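Local coordinates for protein malate dehydrogenase (Pyrococcus horikoshii, PDB 1V9N) that catalyses the NAD-dependent oxidation of (S)-malate to oxaloacetate, working as a homodimer of the LDH2/MDH2 oxidoreductase family, at residues A171-L183 with L293-E305. Sequence-based numbering, arbitrary orientation.
Sequences ALAAPTKDKPFLL and LEEFKEKISQMIE. With NDP (NADPH dihydro-nicotinamide-adenine-dinucleotide phosphate), chain B.
K177 N donates a nearly straight hydrogen bond (164°) to S301 OG at 2.9 Å, and a water joins that same OG to D178 OD2. The K177 side chain then curls over the helix, folding back on itself (chi2 -74°), its CG 3.4 Å from K297 O. Its NZ reaches E298 OE1 at 2.9 Å, a salt bridge on the syn side of the carboxylate but 34° out of its plane. The outstretched chain of K297 lies against the T176 carbonyl group, with K297 CD 3.5 Å from T176 O. Another backbone oxygen, P175 O, lies in the plane of the F296 ring, 3.5 Å from CE2 at its edge. Among apolar groups, P175 CG meets L293 CD1 and A174 CB sits near I300 CD1. T176 turns CG2 to I300 CG2 and I304 CD1, while OG1 accepts from D178 N and donates to K179 O (2.8 Å). With an alanine here, D178 N and K179 O would probably lose their shared mate and a gap would be likely to open beside I300 and I304. This ST turn lies in the loop of a beta-hairpin, strands 170-174 and 181-185, against which helix 293-308 packs; the second strand carries L182 and L183 of the NADPH pocket.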
ATOM      1  N   ALA A 171      -7.605  -0.769  -1.456  1.00 16.18           N
ATOM      2  CA  ALA A 171      -8.291  -2.049  -1.484  1.00 15.61           C
ATOM      3  C   ALA A 171      -7.697  -2.979  -2.534  1.00 15.75           C
ATOM      4  O   ALA A 171      -7.350  -2.546  -3.634  1.00 14.35           O
ATOM      5  CB  ALA A 171      -9.778  -1.842  -1.758  1.00 14.80           C
ATOM      6  N   LEU A 172      -7.568  -4.252  -2.173  1.00 14.50           N
ATOM      7  CA  LEU A 172      -7.070  -5.272  -3.079  1.00 15.50           C
ATOM      8  C   LEU A 172      -7.915  -6.518  -2.897  1.00 15.68           C
ATOM      9  O   LEU A 172      -8.111  -7.002  -1.777  1.00 16.47           O
ATOM     10  CB  LEU A 172      -5.595  -5.612  -2.814  1.00 16.56           C
ATOM     11  CG  LEU A 172      -5.001  -6.622  -3.818  1.00 16.76           C
ATOM     12  CD1 LEU A 172      -3.503  -6.410  -3.923  1.00 18.51           C
ATOM     13  CD2 LEU A 172      -5.319  -8.057  -3.398  1.00 14.03           C
ATOM     14  N   ALA A 173      -8.427  -7.028  -4.007  1.00 13.52           N
ATOM     15  CA  ALA A 173      -9.240  -8.229  -3.982  1.00 14.24           C
ATOM     16  C   ALA A 173      -8.607  -9.232  -4.932  1.00 14.36           C
ATOM     17  O   ALA A 173      -8.129  -8.865  -6.005  1.00 13.75           O
ATOM     18  CB  ALA A 173     -10.664  -7.910  -4.425  1.00 13.86           C
ATOM     19  N   ALA A 174      -8.580 -10.494  -4.528  1.00 13.18           N
ATOM     20  CA  ALA A 174      -8.024 -11.542  -5.368  1.00 14.98           C
ATOM     21  C   ALA A 174      -8.923 -12.765  -5.247  1.00 16.82           C
ATOM     22  O   ALA A 174      -9.451 -13.044  -4.175  1.00 19.45           O
ATOM     23  CB  ALA A 174      -6.612 -11.882  -4.919  1.00 14.82           C
ATOM     24  N   PRO A 175      -9.124 -13.502  -6.347  1.00 18.38           N
ATOM     25  CA  PRO A 175      -9.979 -14.688  -6.266  1.00 19.29           C
ATOM     26  C   PRO A 175      -9.273 -15.838  -5.538  1.00 21.81           C
ATOM     27  O   PRO A 175      -8.041 -15.923  -5.541  1.00 19.80           O
ATOM     28  CB  PRO A 175     -10.257 -15.010  -7.733  1.00 18.45           C
ATOM     29  CG  PRO A 175      -8.996 -14.583  -8.408  1.00 17.98           C
ATOM     30  CD  PRO A 175      -8.664 -13.270  -7.730  1.00 17.65           C
ATOM     31  N   THR A 176     -10.057 -16.701  -4.896  1.00 21.59           N
ATOM     32  CA  THR A 176      -9.506 -17.857  -4.193  1.00 21.73           C
ATOM     33  C   THR A 176     -10.372 -19.071  -4.540  1.00 24.24           C
ATOM     34  O   THR A 176     -11.276 -18.980  -5.380  1.00 23.03           O
ATOM     35  CB  THR A 176      -9.527 -17.673  -2.654  1.00 21.68           C
ATOM     36  OG1 THR A 176     -10.853 -17.896  -2.166  1.00 22.23           O
ATOM     37  CG2 THR A 176      -9.079 -16.261  -2.261  1.00 18.28           C
ATOM     38  N   LYS A 177     -10.091 -20.206  -3.906  1.00 23.57           N
ATOM     39  CA  LYS A 177     -10.881 -21.409  -4.140  1.00 26.86           C
ATOM     40  C   LYS A 177     -12.289 -21.176  -3.593  1.00 26.60           C
ATOM     41  O   LYS A 177     -13.247 -21.812  -4.029  1.00 28.76           O
ATOM     42  CB  LYS A 177     -10.256 -22.616  -3.430  1.00 27.08           C
ATOM     43  CG  LYS A 177      -8.849 -22.984  -3.898  1.00 31.28           C
ATOM     44  CD  LYS A 177      -8.850 -23.653  -5.264  1.00 33.39           C
ATOM     45  CE  LYS A 177      -9.585 -24.990  -5.229  1.00 38.22           C
ATOM     46  NZ  LYS A 177      -9.003 -25.937  -4.226  1.00 39.35           N
ATOM     47  N   ASP A 178     -12.407 -20.258  -2.636  1.00 24.91           N
ATOM     48  CA  ASP A 178     -13.693 -19.948  -2.022  1.00 24.64           C
ATOM     49  C   ASP A 178     -14.054 -18.480  -2.253  1.00 23.75           C
ATOM     50  O   ASP A 178     -14.124 -18.037  -3.394  1.00 23.97           O
ATOM     51  CB  ASP A 178     -13.633 -20.265  -0.527  1.00 27.30           C
ATOM     52  CG  ASP A 178     -13.083 -21.663  -0.253  1.00 32.13           C
ATOM     53  OD1 ASP A 178     -13.661 -22.641  -0.772  1.00 32.16           O
ATOM     54  OD2 ASP A 178     -12.071 -21.783   0.471  1.00 33.12           O
ATOM     55  N   LYS A 179     -14.286 -17.725  -1.185  1.00 23.67           N
ATOM     56  CA  LYS A 179     -14.626 -16.313  -1.341  1.00 25.08           C
ATOM     57  C   LYS A 179     -13.373 -15.476  -1.574  1.00 24.84           C
ATOM     58  O   LYS A 179     -12.300 -15.774  -1.043  1.00 24.37           O
ATOM     59  CB  LYS A 179     -15.396 -15.808  -0.120  1.00 26.65           C
ATOM     60  CG  LYS A 179     -16.793 -16.401  -0.035  1.00 29.48           C
ATOM     61  CD  LYS A 179     -17.586 -15.904   1.160  1.00 33.46           C
ATOM     62  CE  LYS A 179     -18.952 -16.597   1.201  1.00 34.79           C
ATOM     63  NZ  LYS A 179     -19.717 -16.303   2.444  1.00 37.24           N
ATOM     64  N   PRO A 180     -13.493 -14.412  -2.377  1.00 23.77           N
ATOM     65  CA  PRO A 180     -12.342 -13.555  -2.662  1.00 22.03           C
ATOM     66  C   PRO A 180     -11.630 -13.005  -1.433  1.00 20.68           C
ATOM     67  O   PRO A 180     -12.253 -12.719  -0.402  1.00 20.24           O
ATOM     68  CB  PRO A 180     -12.946 -12.426  -3.499  1.00 23.41           C
ATOM     69  CG  PRO A 180     -14.112 -13.085  -4.179  1.00 25.15           C
ATOM     70  CD  PRO A 180     -14.699 -13.922  -3.068  1.00 24.77           C
ATOM     71  N   PHE A 181     -10.313 -12.879  -1.547  1.00 18.33           N
ATOM     72  CA  PHE A 181      -9.520 -12.277  -0.497  1.00 17.19           C
ATOM     73  C   PHE A 181      -9.885 -10.807  -0.693  1.00 19.59           C
ATOM     74  O   PHE A 181      -9.977 -10.346  -1.831  1.00 18.80           O
ATOM     75  CB  PHE A 181      -8.030 -12.473  -0.778  1.00 16.74           C
ATOM     76  CG  PHE A 181      -7.143 -11.575   0.021  1.00 16.00           C
ATOM     77  CD1 PHE A 181      -6.721 -11.945   1.294  1.00 17.02           C
ATOM     78  CD2 PHE A 181      -6.748 -10.339  -0.490  1.00 14.11           C
ATOM     79  CE1 PHE A 181      -5.912 -11.092   2.052  1.00 17.58           C
ATOM     80  CE2 PHE A 181      -5.947  -9.480   0.254  1.00 13.14           C
ATOM     81  CZ  PHE A 181      -5.524  -9.855   1.528  1.00 15.53           C
ATOM     82  N   LEU A 182     -10.104 -10.069   0.386  1.00 20.07           N
ATOM     83  CA  LEU A 182     -10.464  -8.667   0.233  1.00 21.23           C
ATOM     84  C   LEU A 182      -9.935  -7.756   1.323  1.00 22.33           C
ATOM     85  O   LEU A 182     -10.439  -7.748   2.448  1.00 21.90           O
ATOM     86  CB  LEU A 182     -11.988  -8.513   0.149  1.00 21.13           C
ATOM     87  CG  LEU A 182     -12.538  -7.074   0.133  1.00 25.20           C
ATOM     88  CD1 LEU A 182     -12.016  -6.312  -1.091  1.00 22.86           C
ATOM     89  CD2 LEU A 182     -14.073  -7.118   0.139  1.00 18.52           C
ATOM     90  N   LEU A 183      -8.893  -7.009   0.985  1.00 20.15           N
ATOM     91  CA  LEU A 183      -8.322  -6.039   1.899  1.00 19.23           C
ATOM     92  C   LEU A 183      -8.995  -4.735   1.485  1.00 19.13           C
ATOM     93  O   LEU A 183      -9.073  -4.427   0.296  1.00 16.05           O
ATOM     94  CB  LEU A 183      -6.808  -5.925   1.700  1.00 18.65           C
ATOM     95  CG  LEU A 183      -6.091  -4.771   2.422  1.00 18.78           C
ATOM     96  CD1 LEU A 183      -6.270  -4.920   3.934  1.00 16.25           C
ATOM     97  CD2 LEU A 183      -4.611  -4.782   2.061  1.00 16.90           C
ATOM     98  N   LEU A 293      -5.029 -19.516 -13.613  1.00 21.76           N
ATOM     99  CA  LEU A 293      -5.878 -19.025 -12.537  1.00 20.94           C
ATOM    100  C   LEU A 293      -6.150 -20.104 -11.489  1.00 22.39           C
ATOM    101  O   LEU A 293      -6.124 -19.835 -10.286  1.00 19.97           O
ATOM    102  CB  LEU A 293      -7.205 -18.500 -13.104  1.00 20.34           C
ATOM    103  CG  LEU A 293      -8.221 -18.041 -12.050  1.00 19.13           C
ATOM    104  CD1 LEU A 293      -7.593 -16.974 -11.166  1.00 19.21           C
ATOM    105  CD2 LEU A 293      -9.471 -17.509 -12.724  1.00 19.81           C
ATOM    106  N   GLU A 294      -6.406 -21.330 -11.935  1.00 24.24           N
ATOM    107  CA  GLU A 294      -6.677 -22.396 -10.980  1.00 26.59           C
ATOM    108  C   GLU A 294      -5.473 -22.656 -10.079  1.00 25.20           C
ATOM    109  O   GLU A 294      -5.639 -23.013  -8.916  1.00 25.41           O
ATOM    110  CB  GLU A 294      -7.108 -23.679 -11.699  1.00 30.67           C
ATOM    111  CG  GLU A 294      -8.531 -23.610 -12.279  1.00 36.31           C
ATOM    112  CD  GLU A 294      -9.592 -23.246 -11.237  1.00 39.86           C
ATOM    113  OE1 GLU A 294      -9.692 -23.952 -10.208  1.00 41.97           O
ATOM    114  OE2 GLU A 294     -10.333 -22.258 -11.449  1.00 41.03           O
ATOM    115  N   GLU A 295      -4.264 -22.474 -10.609  1.00 25.64           N
ATOM    116  CA  GLU A 295      -3.048 -22.657  -9.809  1.00 25.81           C
ATOM    117  C   GLU A 295      -2.966 -21.518  -8.803  1.00 22.89           C
ATOM    118  O   GLU A 295      -2.635 -21.719  -7.636  1.00 22.81           O
ATOM    119  CB  GLU A 295      -1.797 -22.634 -10.693  1.00 30.11           C
ATOM    120  CG  GLU A 295      -1.476 -23.952 -11.367  1.00 38.46           C
ATOM    121  CD  GLU A 295      -0.224 -23.872 -12.217  1.00 43.06           C
ATOM    122  OE1 GLU A 295       0.813 -23.391 -11.701  1.00 44.63           O
ATOM    123  OE2 GLU A 295      -0.277 -24.291 -13.395  1.00 44.12           O
ATOM    124  N   PHE A 296      -3.256 -20.313  -9.276  1.00 19.54           N
ATOM    125  CA  PHE A 296      -3.248 -19.138  -8.419  1.00 19.45           C
ATOM    126  C   PHE A 296      -4.202 -19.372  -7.242  1.00 18.07           C
ATOM    127  O   PHE A 296      -3.831 -19.190  -6.085  1.00 17.16           O
ATOM    128  CB  PHE A 296      -3.717 -17.907  -9.206  1.00 17.34           C
ATOM    129  CG  PHE A 296      -3.739 -16.640  -8.391  1.00 17.20           C
ATOM    130  CD1 PHE A 296      -2.636 -15.798  -8.364  1.00 16.20           C
ATOM    131  CD2 PHE A 296      -4.855 -16.306  -7.629  1.00 16.11           C
ATOM    132  CE1 PHE A 296      -2.637 -14.634  -7.589  1.00 16.57           C
ATOM    133  CE2 PHE A 296      -4.870 -15.149  -6.849  1.00 16.22           C
ATOM    134  CZ  PHE A 296      -3.756 -14.310  -6.830  1.00 17.44           C
ATOM    135  N   LYS A 297      -5.434 -19.773  -7.548  1.00 18.31           N
ATOM    136  CA  LYS A 297      -6.438 -20.001  -6.509  1.00 19.37           C
ATOM    137  C   LYS A 297      -6.002 -21.060  -5.511  1.00 19.82           C
ATOM    138  O   LYS A 297      -6.182 -20.898  -4.304  1.00 19.45           O
ATOM    139  CB  LYS A 297      -7.776 -20.406  -7.126  1.00 21.33           C
ATOM    140  CG  LYS A 297      -8.443 -19.323  -7.953  1.00 21.56           C
ATOM    141  CD  LYS A 297      -9.787 -19.822  -8.460  1.00 23.08           C
ATOM    142  CE  LYS A 297     -10.496 -18.780  -9.304  1.00 25.72           C
ATOM    143  NZ  LYS A 297     -11.785 -19.308  -9.839  1.00 26.21           N
ATOM    144  N   GLU A 298      -5.432 -22.147  -6.016  1.00 20.56           N
ATOM    145  CA  GLU A 298      -4.968 -23.208  -5.136  1.00 22.97           C
ATOM    146  C   GLU A 298      -3.904 -22.662  -4.185  1.00 20.95           C
ATOM    147  O   GLU A 298      -4.013 -22.804  -2.974  1.00 22.03           O
ATOM    148  CB  GLU A 298      -4.378 -24.357  -5.956  1.00 26.68           C
ATOM    149  CG  GLU A 298      -4.095 -25.607  -5.150  1.00 33.20           C
ATOM    150  CD  GLU A 298      -5.349 -26.188  -4.526  1.00 37.50           C
ATOM    151  OE1 GLU A 298      -6.304 -26.495  -5.275  1.00 41.25           O
ATOM    152  OE2 GLU A 298      -5.381 -26.338  -3.286  1.00 41.40           O
ATOM    153  N   LYS A 299      -2.884 -22.015  -4.739  1.00 19.25           N
ATOM    154  CA  LYS A 299      -1.810 -21.480  -3.917  1.00 19.20           C
ATOM    155  C   LYS A 299      -2.220 -20.427  -2.891  1.00 18.92           C
ATOM    156  O   LYS A 299      -1.775 -20.477  -1.740  1.00 18.21           O
ATOM    157  CB  LYS A 299      -0.695 -20.931  -4.808  1.00 20.95           C
ATOM    158  CG  LYS A 299       0.027 -22.009  -5.601  1.00 25.09           C
ATOM    159  CD  LYS A 299       0.593 -23.077  -4.676  1.00 30.35           C
ATOM    160  CE  LYS A 299       1.359 -24.132  -5.452  1.00 34.16           C
ATOM    161  NZ  LYS A 299       1.936 -25.157  -4.531  1.00 38.62           N
ATOM    162  N   ILE A 300      -3.061 -19.476  -3.286  1.00 18.11           N
ATOM    163  CA  ILE A 300      -3.466 -18.440  -2.340  1.00 18.89           C
ATOM    164  C   ILE A 300      -4.341 -19.009  -1.225  1.00 18.36           C
ATOM    165  O   ILE A 300      -4.218 -18.601  -0.071  1.00 18.97           O
ATOM    166  CB  ILE A 300      -4.204 -17.264  -3.037  1.00 17.43           C
ATOM    167  CG1 ILE A 300      -4.248 -16.066  -2.088  1.00 18.46           C
ATOM    168  CG2 ILE A 300      -5.616 -17.679  -3.448  1.00 14.71           C
ATOM    169  CD1 ILE A 300      -4.816 -14.787  -2.706  1.00 19.35           C
ATOM    170  N   SER A 301      -5.213 -19.953  -1.567  1.00 20.90           N
ATOM    171  CA  SER A 301      -6.082 -20.575  -0.570  1.00 22.17           C
ATOM    172  C   SER A 301      -5.259 -21.399   0.407  1.00 22.31           C
ATOM    173  O   SER A 301      -5.597 -21.492   1.585  1.00 22.42           O
ATOM    174  CB  SER A 301      -7.128 -21.467  -1.240  1.00 22.01           C
ATOM    175  OG  SER A 301      -8.148 -20.691  -1.837  1.00 25.62           O
ATOM    176  N   GLN A 302      -4.175 -22.000  -0.083  1.00 24.46           N
ATOM    177  CA  GLN A 302      -3.303 -22.790   0.780  1.00 25.53           C
ATOM    178  C   GLN A 302      -2.580 -21.853   1.743  1.00 25.32           C
ATOM    179  O   GLN A 302      -2.350 -22.195   2.910  1.00 23.99           O
ATOM    180  CB  GLN A 302      -2.291 -23.582  -0.053  1.00 29.67           C
ATOM    181  CG  GLN A 302      -2.939 -24.533  -1.056  1.00 35.20           C
ATOM    182  CD  GLN A 302      -1.994 -25.616  -1.553  1.00 39.83           C
ATOM    183  OE1 GLN A 302      -0.834 -25.352  -1.871  1.00 42.25           O
ATOM    184  NE2 GLN A 302      -2.497 -26.843  -1.635  1.00 42.68           N
HETATM  185  N   MSE A 303      -2.216 -20.671   1.253  1.00 22.30           N
HETATM  186  CA  MSE A 303      -1.545 -19.682   2.093  1.00 21.87           C
HETATM  187  C   MSE A 303      -2.513 -19.217   3.179  1.00 21.13           C
HETATM  188  O   MSE A 303      -2.152 -19.128   4.350  1.00 20.09           O
HETATM  189  CB  MSE A 303      -1.101 -18.476   1.261  1.00 21.03           C
HETATM  190  CG  MSE A 303      -0.576 -17.312   2.088  1.00 25.24           C
HETATM  191 SE   MSE A 303      -0.095 -15.741   1.034  1.00 31.93          SE
HETATM  192  CE  MSE A 303      -1.844 -14.912   0.890  1.00 29.47           C
ATOM    193  N   ILE A 304      -3.744 -18.914   2.775  1.00 20.73           N
ATOM    194  CA  ILE A 304      -4.763 -18.455   3.710  1.00 22.27           C
ATOM    195  C   ILE A 304      -5.029 -19.511   4.786  1.00 23.70           C
ATOM    196  O   ILE A 304      -5.096 -19.193   5.974  1.00 23.86           O
ATOM    197  CB  ILE A 304      -6.083 -18.135   2.975  1.00 21.94           C
ATOM    198  CG1 ILE A 304      -5.870 -16.955   2.014  1.00 19.68           C
ATOM    199  CG2 ILE A 304      -7.184 -17.818   3.988  1.00 19.93           C
ATOM    200  CD1 ILE A 304      -7.029 -16.714   1.074  1.00 15.34           C
ATOM    201  N   GLU A 305      -5.173 -20.763   4.370  1.00 24.30           N
ATOM    202  CA  GLU A 305      -5.429 -21.841   5.318  1.00 28.92           C
ATOM    203  C   GLU A 305      -4.282 -21.995   6.317  1.00 28.29           C
ATOM    204  O   GLU A 305      -4.506 -22.178   7.512  1.00 27.18           O
ATOM    205  CB  GLU A 305      -5.657 -23.163   4.576  1.00 31.41           C
ATOM    206  CG  GLU A 305      -6.026 -24.312   5.502  1.00 39.14           C
ATOM    207  CD  GLU A 305      -7.195 -23.965   6.409  1.00 43.04           C
ATOM    208  OE1 GLU A 305      -8.313 -23.763   5.886  1.00 45.93           O
ATOM    209  OE2 GLU A 305      -6.994 -23.886   7.644  1.00 44.88           O
TER
HETATM  210  PA  NDP B 401     -11.346  -1.973   8.977  1.00 27.15           P
HETATM  211  O1A NDP B 401     -12.733  -2.245   9.271  1.00 29.38           O
HETATM  212  O2A NDP B 401     -10.314  -1.707  10.039  1.00 28.04           O
HETATM  213  O5B NDP B 401     -10.817  -3.197   8.021  1.00 28.10           O
HETATM  214  C5B NDP B 401      -9.470  -3.223   7.513  1.00 26.61           C
HETATM  215  C4B NDP B 401      -9.382  -4.492   6.644  1.00 25.06           C
HETATM  216  O4B NDP B 401      -8.861  -5.501   7.528  1.00 26.29           O
HETATM  217  C3B NDP B 401     -10.650  -5.057   6.067  1.00 25.38           C
HETATM  218  O3B NDP B 401     -10.346  -5.568   4.734  1.00 21.60           O
HETATM  219  C2B NDP B 401     -11.083  -6.159   6.969  1.00 23.71           C
HETATM  220  O2B NDP B 401     -11.912  -7.192   6.409  1.00 23.34           O
HETATM  221  C1B NDP B 401      -9.763  -6.606   7.516  1.00 25.55           C
HETATM  222  N9A NDP B 401      -9.793  -7.097   8.921  1.00 29.54           N
HETATM  223  C8A NDP B 401     -10.544  -6.615  10.032  1.00 29.06           C
HETATM  224  N7A NDP B 401     -10.275  -7.304  11.117  1.00 30.72           N
HETATM  225  C5A NDP B 401      -9.351  -8.245  10.763  1.00 30.65           C
HETATM  226  C6A NDP B 401      -8.649  -9.283  11.456  1.00 31.23           C
HETATM  227  N6A NDP B 401      -8.856  -9.477  12.763  1.00 31.29           N
HETATM  228  N1A NDP B 401      -7.754 -10.080  10.775  1.00 30.98           N
HETATM  229  C2A NDP B 401      -7.532  -9.886   9.435  1.00 29.37           C
HETATM  230  N3A NDP B 401      -8.139  -8.935   8.695  1.00 28.90           N
HETATM  231  C4A NDP B 401      -9.046  -8.139   9.422  1.00 30.06           C
HETATM  232  O3  NDP B 401     -11.149  -0.823   7.923  1.00 29.05           O
HETATM  233  PN  NDP B 401     -11.409   0.737   7.803  1.00 28.90           P
HETATM  234  O1N NDP B 401     -10.093   1.328   7.581  1.00 27.75           O
HETATM  235  O2N NDP B 401     -12.117   1.058   9.089  1.00 31.25           O
HETATM  236  O5D NDP B 401     -12.362   0.788   6.529  1.00 27.80           O
HETATM  237  C5D NDP B 401     -13.564   1.608   6.478  1.00 29.72           C
HETATM  238  C4D NDP B 401     -14.282   1.446   5.083  1.00 28.48           C
HETATM  239  O4D NDP B 401     -14.500   2.756   4.589  1.00 29.86           O
HETATM  240  C3D NDP B 401     -13.498   0.713   3.966  1.00 27.84           C
HETATM  241  O3D NDP B 401     -14.412  -0.150   3.277  1.00 27.28           O
HETATM  242  C2D NDP B 401     -12.911   1.810   3.095  1.00 27.69           C
HETATM  243  O2D NDP B 401     -12.726   1.374   1.764  1.00 24.57           O
HETATM  244  C1D NDP B 401     -13.969   2.930   3.274  1.00 27.73           C
HETATM  245  N1N NDP B 401     -13.421   4.309   3.160  1.00 25.33           N
HETATM  246  C2N NDP B 401     -13.884   5.083   2.059  1.00 24.99           C
HETATM  247  C3N NDP B 401     -13.361   6.437   1.945  1.00 25.12           C
HETATM  248  C7N NDP B 401     -13.807   7.289   0.837  1.00 24.05           C
HETATM  249  O7N NDP B 401     -13.414   8.451   0.677  1.00 24.91           O
HETATM  250  N7N NDP B 401     -14.692   6.816  -0.081  1.00 24.05           N
HETATM  251  C4N NDP B 401     -12.437   6.894   2.933  1.00 27.27           C
HETATM  252  C5N NDP B 401     -11.995   6.118   3.997  1.00 26.71           C
HETATM  253  C6N NDP B 401     -12.490   4.821   4.119  1.00 26.04           C
HETATM  254  P2B NDP B 401     -13.454  -7.311   6.564  1.00 26.07           P
HETATM  255  O1X NDP B 401     -13.631  -8.754   6.792  1.00 25.43           O
HETATM  256  O2X NDP B 401     -14.127  -6.868   5.305  1.00 24.13           O
HETATM  257  O3X NDP B 401     -13.919  -6.480   7.755  1.00 24.43           O
HETATM  258  O   HOH W   1      -9.708 -20.424   0.474  1.00 27.88           O